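Local coordinates for protein putative phosphatase (Clostridium difficile, PDB 3SD7) that probably hydrolyses phosphate esters, as a hydrolase of the haloacid dehalogenase (HAD) superfamily with a metal site beside its core beta-sheet, at residues T48-Q52 with L64-F70; I106-I111 with T142-F147; L129-T133 with V171-L176; G191-Y195 with Y214-I220. All blocks are in the same frame, centred on the assembly; numbering follows the deposited sequence.

Contact 1 of 4, residues T48-Q52 with L64-F70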
loop_
_atom_site.group_PDB
_atom_site.type_symbol
_atom_site.label_atom_id
_atom_site.label_comp_id
_atom_site.label_asym_id
_atom_site.label_seq_id
_atom_site.Cartn_x
_atom_site.Cartn_y
_atom_site.Cartn_z
ATOM N N THR A 48 -0.326 8.003 11.931
ATOM C CA THR A 48 0.214 9.068 12.779
ATOM C C THR A 48 -0.527 9.135 14.128
ATOM O O THR A 48 0.089 9.346 15.188
ATOM C CB THR A 48 0.219 10.432 12.059
ATOM O OG1 THR A 48 -1.104 10.748 11.631
ATOM C CG2 THR A 48 1.153 10.396 10.831
ATOM N N LYS A 49 -1.834 8.929 14.115
ATOM C CA LYS A 49 -2.588 8.967 15.376
ATOM C C LYS A 49 -2.242 7.789 16.290
ATOM O O LYS A 49 -2.239 7.938 17.529
ATOM C CB LYS A 49 -4.078 9.068 15.131
ATOM C CG LYS A 49 -4.490 10.419 14.637
ATOM C CD LYS A 49 -5.976 10.524 14.472
ATOM C CE LYS A 49 -6.377 11.950 14.138
ATOM N NZ LYS A 49 -7.840 12.094 14.018
ATOM N N SER A 50 -1.939 6.640 15.692
ATOM C CA SER A 50 -1.537 5.455 16.450
ATOM C C SER A 50 -0.193 5.700 17.107
ATOM O O SER A 50 -0.011 5.374 18.278
ATOM C CB SER A 50 -1.480 4.211 15.568
ATOM O OG SER A 50 -2.747 3.908 15.013
ATOM N N ILE A 51 0.758 6.277 16.359
ATOM C CA ILE A 51 2.055 6.625 16.933
ATOM C C ILE A 51 1.893 7.660 18.046
ATOM O O ILE A 51 2.488 7.527 19.122
ATOM C CB ILE A 51 3.050 7.150 15.852
ATOM C CG1 ILE A 51 3.329 6.048 14.840
ATOM C CG2 ILE A 51 4.348 7.612 16.512
ATOM C CD1 ILE A 51 4.215 6.462 13.649
ATOM N N GLN A 52 1.092 8.693 17.794
ATOM C CA GLN A 52 0.844 9.748 18.774
ATOM C C GLN A 52 0.298 9.168 20.079
ATOM O O GLN A 52 0.738 9.534 21.184
ATOM C CB GLN A 52 -0.155 10.769 18.213
ATOM C CG GLN A 52 -0.357 12.030 19.080
ATOM C CD GLN A 52 -1.420 12.955 18.513
ATOM O OE1 GLN A 52 -2.543 12.534 18.255
ATOM N NE2 GLN A 52 -1.073 14.215 18.325
ATOM N N LEU A 64 0.738 15.787 15.004
ATOM C CA LEU A 64 0.645 14.754 13.948
ATOM C C LEU A 64 1.515 15.066 12.729
ATOM O O LEU A 64 2.035 14.150 12.098
ATOM C CB LEU A 64 -0.802 14.543 13.493
ATOM C CG LEU A 64 -1.783 13.930 14.487
ATOM C CD1 LEU A 64 -3.157 13.831 13.848
ATOM C CD2 LEU A 64 -1.310 12.558 14.935
ATOM N N GLU A 65 1.675 16.352 12.403
ATOM C CA GLU A 65 2.515 16.762 11.262
ATOM C C GLU A 65 3.962 16.259 11.400
ATOM O O GLU A 65 4.590 15.906 10.403
ATOM C CB GLU A 65 2.489 18.293 11.071
ATOM C CG GLU A 65 3.188 19.095 12.164
ATOM C CD GLU A 65 3.021 20.618 12.015
ATOM O OE1 GLU A 65 2.402 21.067 11.023
ATOM O OE2 GLU A 65 3.514 21.364 12.891
ATOM N N ASN A 66 4.455 16.202 12.635
ATOM C CA ASN A 66 5.822 15.765 12.920
ATOM C C ASN A 66 5.986 14.234 12.938
ATOM O O ASN A 66 7.097 13.719 13.110
ATOM C CB ASN A 66 6.294 16.370 14.251
ATOM C CG ASN A 66 6.290 17.900 14.238
ATOM O OD1 ASN A 66 6.060 18.537 15.267
ATOM N ND2 ASN A 66 6.525 18.489 13.070
ATOM N N LEU A 67 4.876 13.514 12.786
ATOM C CA LEU A 67 4.898 12.039 12.756
ATOM C C LEU A 67 4.744 11.492 11.345
ATOM O O LEU A 67 4.872 10.287 11.126
ATOM C CB LEU A 67 3.785 11.486 13.649
ATOM C CG LEU A 67 3.826 11.992 15.096
ATOM C CD1 LEU A 67 2.633 11.439 15.877
ATOM C CD2 LEU A 67 5.139 11.619 15.780
ATOM N N ASP A 68 4.477 12.370 10.384
ATOM C CA ASP A 68 4.330 11.950 8.996
ATOM C C ASP A 68 5.565 11.189 8.493
ATOM O O ASP A 68 5.452 10.263 7.699
ATOM C CB ASP A 68 4.096 13.153 8.083
ATOM C CG ASP A 68 2.709 13.809 8.271
ATOM O OD1 ASP A 68 1.823 13.241 8.936
ATOM O OD2 ASP A 68 2.516 14.905 7.706
ATOM N N GLN A 69 6.738 11.601 8.959
ATOM C CA GLN A 69 7.996 10.972 8.551
ATOM C C GLN A 69 8.154 9.532 9.023
ATOM O O GLN A 69 9.092 8.843 8.614
ATOM C CB GLN A 69 9.190 11.795 9.034
ATOM C CG GLN A 69 9.347 11.872 10.518
ATOM C CD GLN A 69 10.472 12.792 10.941
ATOM O OE1 GLN A 69 11.409 13.041 10.180
ATOM N NE2 GLN A 69 10.388 13.297 12.165
ATOM N N PHE A 70 7.234 9.066 9.870
ATOM C CA PHE A 70 7.300 7.699 10.383
ATOM C C PHE A 70 6.355 6.743 9.631
ATOM O O PHE A 70 6.205 5.573 10.006
ATOM C CB PHE A 70 7.061 7.676 11.892
ATOM C CG PHE A 70 7.968 8.612 12.669
ATOM C CD1 PHE A 70 9.352 8.553 12.507
ATOM C CD2 PHE A 70 7.444 9.534 13.560
ATOM C CE1 PHE A 70 10.194 9.395 13.206
ATOM C CE2 PHE A 70 8.282 10.393 14.275
ATOM C CZ PHE A 70 9.666 10.318 14.093
#

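Contact 2 of 4, residues I106-I111 with T142-F147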
loop_
_atom_site.group_PDB
_atom_site.type_symbol
_atom_site.label_atom_id
_atom_site.label_comp_id
_atom_site.label_asym_id
_atom_site.label_seq_id
_atom_site.Cartn_x
_atom_site.Cartn_y
_atom_site.Cartn_z
ATOM N N ILE A 106 -7.370 1.867 12.006
ATOM C CA ILE A 106 -7.737 1.111 10.788
ATOM C C ILE A 106 -8.833 1.816 9.986
ATOM O O ILE A 106 -8.918 1.657 8.766
ATOM C CB ILE A 106 -8.154 -0.338 11.142
ATOM C CG1 ILE A 106 -8.412 -1.182 9.872
ATOM C CG2 ILE A 106 -9.379 -0.331 12.033
ATOM C CD1 ILE A 106 -7.253 -1.226 8.948
ATOM N N PHE A 107 -9.657 2.606 10.667
ATOM C CA PHE A 107 -10.730 3.333 10.001
ATOM C C PHE A 107 -10.329 4.739 9.565
ATOM O O PHE A 107 -11.123 5.446 8.951
ATOM C CB PHE A 107 -11.962 3.402 10.917
ATOM C CG PHE A 107 -12.434 2.062 11.370
ATOM C CD1 PHE A 107 -13.130 1.232 10.496
ATOM C CD2 PHE A 107 -12.165 1.615 12.652
ATOM C CE1 PHE A 107 -13.564 -0.020 10.901
ATOM C CE2 PHE A 107 -12.602 0.363 13.070
ATOM C CZ PHE A 107 -13.299 -0.455 12.191
ATOM N N GLU A 108 -9.088 5.129 9.852
ATOM C CA GLU A 108 -8.594 6.455 9.520
ATOM C C GLU A 108 -7.686 6.414 8.284
ATOM O O GLU A 108 -6.463 6.435 8.373
ATOM C CB GLU A 108 -7.888 7.040 10.738
ATOM C CG GLU A 108 -8.891 7.347 11.857
ATOM C CD GLU A 108 -8.261 7.642 13.201
ATOM O OE1 GLU A 108 -7.085 7.300 13.413
ATOM O OE2 GLU A 108 -8.979 8.214 14.052
ATOM N N ASN A 109 -8.338 6.334 7.135
ATOM C CA ASN A 109 -7.691 6.343 5.836
ATOM C C ASN A 109 -8.472 7.269 4.920
ATOM O O ASN A 109 -9.651 7.574 5.186
ATOM C CB ASN A 109 -7.689 4.943 5.181
ATOM C CG ASN A 109 -6.978 3.895 5.996
ATOM O OD1 ASN A 109 -5.794 3.621 5.768
ATOM N ND2 ASN A 109 -7.692 3.285 6.958
ATOM N N LYS A 110 -7.835 7.711 3.842
ATOM C CA LYS A 110 -8.476 8.561 2.856
ATOM C C LYS A 110 -8.251 7.981 1.478
ATOM O O LYS A 110 -7.102 7.792 1.057
ATOM C CB LYS A 110 -7.849 9.938 2.907
ATOM C CG LYS A 110 -8.577 11.051 2.167
ATOM C CD LYS A 110 -7.821 12.369 2.405
ATOM C CE LYS A 110 -8.448 13.573 1.727
ATOM N NZ LYS A 110 -7.722 14.821 2.134
ATOM N N ILE A 111 -9.315 7.761 0.732
ATOM C CA ILE A 111 -9.171 7.234 -0.616
ATOM C C ILE A 111 -8.650 8.358 -1.510
ATOM O O ILE A 111 -9.055 9.506 -1.358
ATOM C CB ILE A 111 -10.482 6.598 -1.132
ATOM C CG1 ILE A 111 -10.282 5.941 -2.480
ATOM C CG2 ILE A 111 -11.611 7.639 -1.190
ATOM C CD1 ILE A 111 -11.464 4.985 -2.867
ATOM N N THR A 142 -10.508 -4.765 5.022
ATOM C CA THR A 142 -11.313 -3.873 5.851
ATOM C C THR A 142 -11.421 -2.496 5.211
ATOM O O THR A 142 -12.511 -1.916 5.110
ATOM C CB THR A 142 -10.759 -3.768 7.268
ATOM O OG1 THR A 142 -10.920 -5.028 7.929
ATOM C CG2 THR A 142 -11.498 -2.688 8.071
ATOM N N ILE A 143 -10.282 -1.978 4.774
ATOM C CA ILE A 143 -10.216 -0.654 4.145
ATOM C C ILE A 143 -10.942 -0.602 2.806
ATOM O O ILE A 143 -11.658 0.357 2.520
ATOM C CB ILE A 143 -8.745 -0.225 3.979
ATOM C CG1 ILE A 143 -8.121 -0.021 5.359
ATOM C CG2 ILE A 143 -8.653 1.025 3.141
ATOM C CD1 ILE A 143 -6.584 0.067 5.330
ATOM N N LEU A 144 -10.797 -1.625 1.988
ATOM C CA LEU A 144 -11.434 -1.613 0.688
ATOM C C LEU A 144 -12.956 -1.733 0.864
ATOM O O LEU A 144 -13.712 -1.081 0.138
ATOM C CB LEU A 144 -10.875 -2.688 -0.213
ATOM C CG LEU A 144 -9.405 -2.450 -0.642
ATOM C CD1 LEU A 144 -8.846 -3.728 -1.238
ATOM C CD2 LEU A 144 -9.273 -1.290 -1.584
ATOM N N ARG A 145 -13.363 -2.521 1.857
ATOM C CA ARG A 145 -14.767 -2.628 2.222
ATOM C C ARG A 145 -15.299 -1.268 2.733
ATOM O O ARG A 145 -16.394 -0.845 2.342
ATOM C CB ARG A 145 -14.941 -3.723 3.262
ATOM C CG ARG A 145 -14.866 -5.098 2.722
ATOM C CD ARG A 145 -14.912 -6.141 3.833
ATOM N NE ARG A 145 -15.245 -7.438 3.286
ATOM C CZ ARG A 145 -16.478 -7.962 3.243
ATOM N NH1 ARG A 145 -17.538 -7.338 3.740
ATOM N NH2 ARG A 145 -16.641 -9.137 2.698
ATOM N N TYR A 146 -14.524 -0.560 3.570
ATOM C CA TYR A 146 -14.907 0.761 4.121
ATOM C C TYR A 146 -15.218 1.799 3.042
ATOM O O TYR A 146 -16.126 2.654 3.224
ATOM C CB TYR A 146 -13.787 1.279 5.045
ATOM C CG TYR A 146 -13.993 2.654 5.664
ATOM C CD1 TYR A 146 -14.530 2.787 6.936
ATOM C CD2 TYR A 146 -13.600 3.806 4.996
ATOM C CE1 TYR A 146 -14.703 4.018 7.515
ATOM C CE2 TYR A 146 -13.770 5.070 5.570
ATOM C CZ TYR A 146 -14.321 5.166 6.836
ATOM O OH TYR A 146 -14.498 6.398 7.424
ATOM N N PHE A 147 -14.474 1.743 1.938
ATOM C CA PHE A 147 -14.650 2.656 0.784
ATOM C C PHE A 147 -15.535 2.134 -0.321
ATOM O O PHE A 147 -15.670 2.764 -1.377
ATOM C CB PHE A 147 -13.297 3.102 0.222
ATOM C CG PHE A 147 -12.570 4.009 1.139
ATOM C CD1 PHE A 147 -13.044 5.289 1.385
ATOM C CD2 PHE A 147 -11.415 3.595 1.778
ATOM C CE1 PHE A 147 -12.383 6.132 2.250
ATOM C CE2 PHE A 147 -10.755 4.434 2.644
ATOM C CZ PHE A 147 -11.224 5.697 2.881
#

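Contact 3 of 4, residues L129-T133 with V171-L176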
loop_
_atom_site.group_PDB
_atom_site.type_symbol
_atom_site.label_atom_id
_atom_site.label_comp_id
_atom_site.label_asym_id
_atom_site.label_seq_id
_atom_site.Cartn_x
_atom_site.Cartn_y
_atom_site.Cartn_z
ATOM N N LEU A 129 -8.986 -6.959 -11.638
ATOM C CA LEU A 129 -8.273 -6.078 -10.723
ATOM C C LEU A 129 -7.929 -6.877 -9.466
ATOM O O LEU A 129 -8.774 -7.609 -8.898
ATOM C CB LEU A 129 -9.135 -4.882 -10.370
ATOM C CG LEU A 129 -9.741 -4.121 -11.554
ATOM C CD1 LEU A 129 -10.531 -2.897 -11.054
ATOM C CD2 LEU A 129 -8.654 -3.697 -12.542
ATOM N N LEU A 130 -6.685 -6.749 -9.048
ATOM C CA LEU A 130 -6.195 -7.458 -7.876
ATOM C C LEU A 130 -5.461 -6.505 -6.954
ATOM O O LEU A 130 -4.896 -5.507 -7.403
ATOM C CB LEU A 130 -5.208 -8.532 -8.327
ATOM C CG LEU A 130 -5.637 -9.541 -9.410
ATOM C CD1 LEU A 130 -4.442 -10.430 -9.862
ATOM C CD2 LEU A 130 -6.806 -10.375 -8.936
ATOM N N VAL A 131 -5.414 -6.830 -5.665
ATOM C CA VAL A 131 -4.579 -6.099 -4.717
ATOM C C VAL A 131 -3.455 -7.010 -4.262
ATOM O O VAL A 131 -3.711 -8.165 -3.910
ATOM C CB VAL A 131 -5.367 -5.572 -3.495
ATOM C CG1 VAL A 131 -4.429 -5.016 -2.411
ATOM C CG2 VAL A 131 -6.360 -4.492 -3.935
ATOM N N ALA A 132 -2.223 -6.506 -4.346
ATOM C CA ALA A 132 -1.036 -7.201 -3.867
ATOM C C ALA A 132 -0.287 -6.191 -3.004
ATOM O O ALA A 132 0.260 -5.214 -3.503
ATOM C CB ALA A 132 -0.168 -7.707 -5.050
ATOM N N THR A 133 -0.272 -6.439 -1.704
ATOM C CA THR A 133 0.261 -5.497 -0.738
ATOM C C THR A 133 1.017 -6.195 0.386
ATOM O O THR A 133 0.826 -7.398 0.626
ATOM C CB THR A 133 -0.902 -4.667 -0.158
ATOM O OG1 THR A 133 -0.423 -3.679 0.764
ATOM C CG2 THR A 133 -1.957 -5.559 0.551
ATOM N N VAL A 171 3.766 -11.823 -2.950
ATOM C CA VAL A 171 2.350 -11.571 -2.952
ATOM C C VAL A 171 1.829 -11.391 -4.404
ATOM O O VAL A 171 0.739 -11.826 -4.729
ATOM C CB VAL A 171 1.999 -10.431 -1.960
ATOM C CG1 VAL A 171 2.541 -9.081 -2.399
ATOM C CG2 VAL A 171 0.555 -10.379 -1.749
ATOM N N ILE A 172 2.642 -10.794 -5.281
ATOM C CA ILE A 172 2.304 -10.664 -6.700
ATOM C C ILE A 172 2.159 -12.048 -7.325
ATOM O O ILE A 172 1.167 -12.346 -7.981
ATOM C CB ILE A 172 3.374 -9.854 -7.489
ATOM C CG1 ILE A 172 3.362 -8.391 -7.035
ATOM C CG2 ILE A 172 3.095 -9.926 -8.981
ATOM C CD1 ILE A 172 4.519 -7.536 -7.607
ATOM N N GLN A 173 3.141 -12.911 -7.094
ATOM C CA GLN A 173 3.071 -14.254 -7.636
ATOM C C GLN A 173 1.851 -15.006 -7.102
ATOM O O GLN A 173 1.173 -15.704 -7.852
ATOM C CB GLN A 173 4.323 -15.048 -7.300
ATOM C CG GLN A 173 4.355 -16.412 -7.972
ATOM C CD GLN A 173 4.443 -16.307 -9.490
ATOM O OE1 GLN A 173 3.549 -16.740 -10.216
ATOM N NE2 GLN A 173 5.490 -15.681 -9.963
ATOM N N TYR A 174 1.594 -14.880 -5.806
ATOM C CA TYR A 174 0.452 -15.563 -5.187
ATOM C C TYR A 174 -0.862 -15.194 -5.873
ATOM O O TYR A 174 -1.656 -16.047 -6.215
ATOM C CB TYR A 174 0.370 -15.250 -3.666
ATOM C CG TYR A 174 -0.896 -15.792 -3.011
ATOM C CD1 TYR A 174 -1.033 -17.146 -2.716
ATOM C CD2 TYR A 174 -1.953 -14.959 -2.716
ATOM C CE1 TYR A 174 -2.210 -17.637 -2.137
ATOM C CE2 TYR A 174 -3.123 -15.446 -2.143
ATOM C CZ TYR A 174 -3.246 -16.759 -1.861
ATOM O OH TYR A 174 -4.427 -17.212 -1.281
ATOM N N VAL A 175 -1.066 -13.902 -6.120
ATOM C CA VAL A 175 -2.316 -13.450 -6.657
ATOM C C VAL A 175 -2.458 -13.810 -8.146
ATOM O O VAL A 175 -3.541 -14.170 -8.593
ATOM C CB VAL A 175 -2.526 -11.952 -6.229
ATOM C CG1 VAL A 175 -1.947 -11.006 -7.261
ATOM C CG2 VAL A 175 -3.941 -11.694 -5.929
ATOM N N LEU A 176 -1.359 -13.783 -8.909
ATOM C CA LEU A 176 -1.396 -14.266 -10.293
ATOM C C LEU A 176 -1.668 -15.769 -10.366
ATOM O O LEU A 176 -2.355 -16.252 -11.286
ATOM C CB LEU A 176 -0.080 -13.977 -11.024
ATOM C CG LEU A 176 0.189 -12.523 -11.351
ATOM C CD1 LEU A 176 1.518 -12.484 -12.110
ATOM C CD2 LEU A 176 -0.955 -11.914 -12.176
#

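Contact 4 of 4, residues G191-Y195 with Y214-I220. With NA (sodium ion), chain B.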
loop_
_atom_site.group_PDB
_atom_site.type_symbol
_atom_site.label_atom_id
_atom_site.label_comp_id
_atom_site.label_asym_id
_atom_site.label_seq_id
_atom_site.Cartn_x
_atom_site.Cartn_y
_atom_site.Cartn_z
ATOM N N GLY A 191 1.897 0.867 -8.337
ATOM C CA GLY A 191 2.332 1.113 -6.981
ATOM C C GLY A 191 3.081 2.422 -6.831
ATOM O O GLY A 191 3.478 3.016 -7.824
ATOM N N ASP A 192 3.275 2.839 -5.579
ATOM C CA ASP A 192 3.938 4.124 -5.277
ATOM C C ASP A 192 5.346 4.003 -4.705
ATOM O O ASP A 192 5.927 5.012 -4.370
ATOM C CB ASP A 192 3.129 4.932 -4.286
ATOM C CG ASP A 192 3.112 4.295 -2.881
ATOM O OD1 ASP A 192 2.950 3.034 -2.768
ATOM O OD2 ASP A 192 3.221 5.018 -1.868
ATOM N N ARG A 193 5.901 2.806 -4.632
ATOM C CA ARG A 193 7.248 2.628 -4.104
ATOM C C ARG A 193 8.105 1.784 -4.987
ATOM O O ARG A 193 7.610 0.956 -5.782
ATOM C CB ARG A 193 7.211 1.948 -2.730
ATOM C CG ARG A 193 6.453 2.727 -1.621
ATOM C CD ARG A 193 6.983 4.141 -1.317
ATOM N NE ARG A 193 8.413 4.179 -1.084
ATOM C CZ ARG A 193 9.023 3.929 0.071
ATOM N NH1 ARG A 193 8.337 3.604 1.163
ATOM N NH2 ARG A 193 10.351 4.026 0.157
ATOM N N LYS A 194 9.413 1.951 -4.837
ATOM C CA LYS A 194 10.353 1.070 -5.539
ATOM C C LYS A 194 10.051 -0.432 -5.304
ATOM O O LYS A 194 10.248 -1.235 -6.188
ATOM C CB LYS A 194 11.800 1.370 -5.139
ATOM C CG LYS A 194 12.096 1.197 -3.686
ATOM C CD LYS A 194 13.532 1.647 -3.330
ATOM C CE LYS A 194 13.774 1.452 -1.860
ATOM N NZ LYS A 194 15.204 1.716 -1.446
ATOM N N TYR A 195 9.549 -0.782 -4.124
ATOM C CA TYR A 195 9.287 -2.176 -3.779
ATOM C C TYR A 195 8.280 -2.830 -4.710
ATOM O O TYR A 195 8.369 -4.046 -5.009
ATOM C CB TYR A 195 8.854 -2.283 -2.315
ATOM C CG TYR A 195 9.862 -1.638 -1.404
ATOM C CD1 TYR A 195 11.133 -2.166 -1.276
ATOM C CD2 TYR A 195 9.557 -0.455 -0.721
ATOM C CE1 TYR A 195 12.081 -1.547 -0.475
ATOM C CE2 TYR A 195 10.500 0.165 0.069
ATOM C CZ TYR A 195 11.748 -0.380 0.189
ATOM O OH TYR A 195 12.700 0.236 0.987
ATOM N N TYR A 214 3.801 7.762 -1.556
ATOM C CA TYR A 214 4.918 7.937 -0.648
ATOM C C TYR A 214 6.305 7.808 -1.284
ATOM O O TYR A 214 7.299 8.052 -0.630
ATOM C CB TYR A 214 4.747 7.032 0.592
ATOM C CG TYR A 214 3.642 7.564 1.468
ATOM C CD1 TYR A 214 3.927 8.407 2.525
ATOM C CD2 TYR A 214 2.289 7.282 1.195
ATOM C CE1 TYR A 214 2.937 8.944 3.306
ATOM C CE2 TYR A 214 1.280 7.843 1.991
ATOM C CZ TYR A 214 1.628 8.647 3.043
ATOM O OH TYR A 214 0.673 9.232 3.843
ATOM N N GLY A 215 6.348 7.468 -2.554
ATOM C CA GLY A 215 7.611 7.393 -3.283
ATOM C C GLY A 215 7.905 8.698 -3.994
ATOM O O GLY A 215 7.043 9.263 -4.678
ATOM N N SER A 216 9.149 9.171 -3.862
ATOM C CA SER A 216 9.590 10.337 -4.587
ATOM C C SER A 216 9.870 10.045 -6.056
ATOM O O SER A 216 10.090 8.897 -6.443
ATOM C CB SER A 216 10.897 10.830 -3.979
ATOM O OG SER A 216 11.926 9.869 -4.157
ATOM N N PHE A 217 9.893 11.101 -6.867
ATOM C CA PHE A 217 10.304 10.945 -8.254
ATOM C C PHE A 217 11.706 10.327 -8.337
ATOM O O PHE A 217 11.965 9.461 -9.170
ATOM C CB PHE A 217 10.274 12.249 -9.013
ATOM C CG PHE A 217 10.794 12.108 -10.429
ATOM C CD1 PHE A 217 10.011 11.519 -11.411
ATOM C CD2 PHE A 217 12.079 12.509 -10.751
ATOM C CE1 PHE A 217 10.499 11.371 -12.706
ATOM C CE2 PHE A 217 12.571 12.355 -12.030
ATOM C CZ PHE A 217 11.768 11.789 -13.015
ATOM N N GLU A 218 12.598 10.746 -7.449
ATOM C CA GLU A 218 13.942 10.200 -7.417
ATOM C C GLU A 218 13.878 8.682 -7.269
ATOM O O GLU A 218 14.495 7.960 -8.041
ATOM C CB GLU A 218 14.758 10.832 -6.271
ATOM C CG GLU A 218 16.159 10.371 -6.157
ATOM C CD GLU A 218 16.917 11.110 -5.038
ATOM O OE1 GLU A 218 16.281 11.736 -4.169
ATOM O OE2 GLU A 218 18.103 11.024 -5.007
ATOM N N GLU A 219 13.116 8.214 -6.283
ATOM C CA GLU A 219 12.997 6.782 -6.031
ATOM C C GLU A 219 12.359 6.033 -7.188
ATOM O O GLU A 219 12.867 5.012 -7.628
ATOM C CB GLU A 219 12.185 6.545 -4.749
ATOM C CG GLU A 219 11.936 5.062 -4.480
ATOM C CD GLU A 219 11.179 4.826 -3.222
ATOM O OE1 GLU A 219 11.658 5.255 -2.157
ATOM O OE2 GLU A 219 10.104 4.210 -3.280
ATOM N N ILE A 220 11.230 6.541 -7.644
ATOM C CA ILE A 220 10.466 5.874 -8.690
ATOM C C ILE A 220 11.262 5.844 -10.000
ATOM O O ILE A 220 11.420 4.772 -10.604
ATOM C CB ILE A 220 9.076 6.526 -8.868
ATOM C CG1 ILE A 220 8.220 6.326 -7.609
ATOM C CG2 ILE A 220 8.388 5.941 -10.136
ATOM C CD1 ILE A 220 7.949 4.837 -7.213
HETATM NA NA NA B . 2.503 1.707 -1.057
HETATM O O HOH W 1 3.255 3.560 0.326
HETATM O O HOH W 2 3.982 0.486 -2.095
HETATM O O HOH W 3 1.991 0.078 0.347
#

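Contact 1 of 4, residues T48-Q52 with L64-F70
The F70 ring takes the CG of its neighbour Q69 over the centre of one face and L67 CD2 in plane at its edge, while I51 CD1 comes in obliquely from helix 44-57 and packs on F70 CB at 3.6 Å. The ring also meets Y82 edge-to-face. A second flat group, the Q52 amide, lies across the end of L64, whose CD2 is 3.5 Å from Q52 OE1 and almost as near to CD and NE2. Q52 CG stands opposite its own backbone N (chi1 -172°), and the extended chain beyond it carries the amide to L64 and lets NE2 bond E62 O. Between these two ends, L67 presses CD1 against T48 O at 3.4 Å, and L64 CD2 reaches the same oxygen at 3.5 Å; T48 O already accepts from Q52 N within the helix. T48 CG2 lies 3.5 Å from D68 OD1. L64 CD1 meets the K49 chain at a slant, 3.7 Å from CE and from CG. The contact folds 64-70 back onto helix 44-57 in what is consistent with a helical HAD cap. T48 OG1 bonds K44 O and K49 NZ pairs with E45, both partners in the helix itself; what faces 64-70 is mainly carbon, and packing joins the segments.

Contact 2 of 4, residues I106-I111 with T142-F147
F147 lies flat between two partners: I111 CB stands over one face, 3.9 Å from the ring centroid and 12° off its normal, a CH-pi contact, and Y146 CD2 covers the opposite face. I111 and F147 run past each other in opposite directions, which also brings I111 CG2 to within 3.8 Å of F147 CD1. At the rim of the same ring, near its plane, N109 O meets F147 CZ at 3.4 Å. The N109 side chain crosses that of I143 at about a right angle, with OD1 3.7 Å from I143 CD1. These residues join two parts of the HAD fold: 106-111 leads from helix 87-105 back to the core, its strand 110-111 pairing antiparallel with strand 41-42, whereas helix 137-146 follows core strand 128-133. Farther along, I106 reaches in with CD1, 3.9 Å from I143 CG1; its CG1 branch lies opposite the backbone N (chi1 -175°), and the I106 and T142 side chains cross at about a right angle, CG1 meeting the methyl CG2 of T142. Y146 points its CD1 at the edge of the F107 ring, 4.1 Å from F107 CD1, and its hydroxyl end lies near F107 O. T142 turns its OG1 to V138 O, leaving CG2 to face I106.

Contact 3 of 4, residues L129-T133 with V171-L176
T133, whose backbone oxygen rests on V171, has its OG1 gripped by two groups, D35 OD1 and K135 N. D35 belongs to a sequence pattern resembling the HAD DxDx(T/V) motif, and T133, at the end of strand 128-133, probably corresponds to the second conserved HAD motif. Below this polar end lies the Rossmann-like core. Helix 168-179 connects edge strand 155-159 to strand 187-191 and on its way passes over strands 128-133 and 31-34, a beta-alpha-beta crossover. The axis of 171-176 runs roughly antiparallel to that of 129-133, at 153°, with a closest approach of 7.8 Å. The strand sends L130 and A132 toward the helix, while V131 and T133 point away. A132 brings just a methyl: its CB meets V171 CG1 at 4.0 Å and I172 CG1 at 4.1 Å, and V175 CG1 stands slightly farther off, so the backbones can come close. L130 slides past V175 in the opposite direction, its CD1 lying 3.6 Å from V175 CG1. V175 also touches L33 and Y155, and thus spreads over three strands. At the T133 end, V171 holds CG1 between its backbone N and carbonyl carbon (chi1 67°), and both methyls face the strand backbone, CG2 lying 3.8 Å from T133 O.

Contact 4 of 4, residues G191-Y195 with Y214-I220
Bends at chi2 (-59°) and chi3 (-51°) fold the R193 chain back so that its guanidinium presents one edge to E219, whose extended chain reaches across from helix 217-223. The salt bridge is side-on and double: R193 NE bonds E219 OE2 at 2.8 Å, and R193 NH2 bonds E219 OE1 at 2.9 Å, each oxygen using its syn lone pair. Both oxygens lie near the guanidinium plane, although the guanidinium and carboxylate planes are turned 33° apart. E219 OE2 accepts a second bond on its anti side, tilted from the carboxylate plane, from K194 N at 2.8 Å; one carboxylate thus ties down R193 and the first turn of helix 194-203. R193 N in turn bonds D196 OD2. The run from G191 to D196 fits the GDxxxD motif of HAD hydrolases, and D192 is a ligand of the sodium ion, through OD1 at 2.2 Å, together with the backbone O of D37 and three waters. D192 OD2 is fixed from two directions: Y214 N donates to its anti lone pair at 2.8 Å, and one of the metal-bound waters donates to it at 2.6 Å. Y214 thus acts from the second shell, while its hydroxyl bonds D42. I220 CD1 packs against the backbone of D192, 3.5 Å from D192 O. At the start of helix 217-223, the N-cap S216 accepts from E219 N through OG at 2.9 Å.

In the fold
The sodium ion sits beside contact 4, which supplies D192, and about 6 Å from the side chain of T133 in contact 3; the two contacts lie 19 Å apart by their centres and bring different strand ends of the core sheet to the metal site. Contact 2 joins contact 3 directly, L144 CD1 packing 3.7 Å from V131 CG2, helix 137-146 following strand 128-133 in the chain. Contact 2 also touches contact 1 through K49 CD and E108 OE1 at 3.6 Å, linking core and probable cap. Contact 1, centred 29 Å from contact 3, nevertheless comes within about 5 Å of contact 4 at nearest atoms.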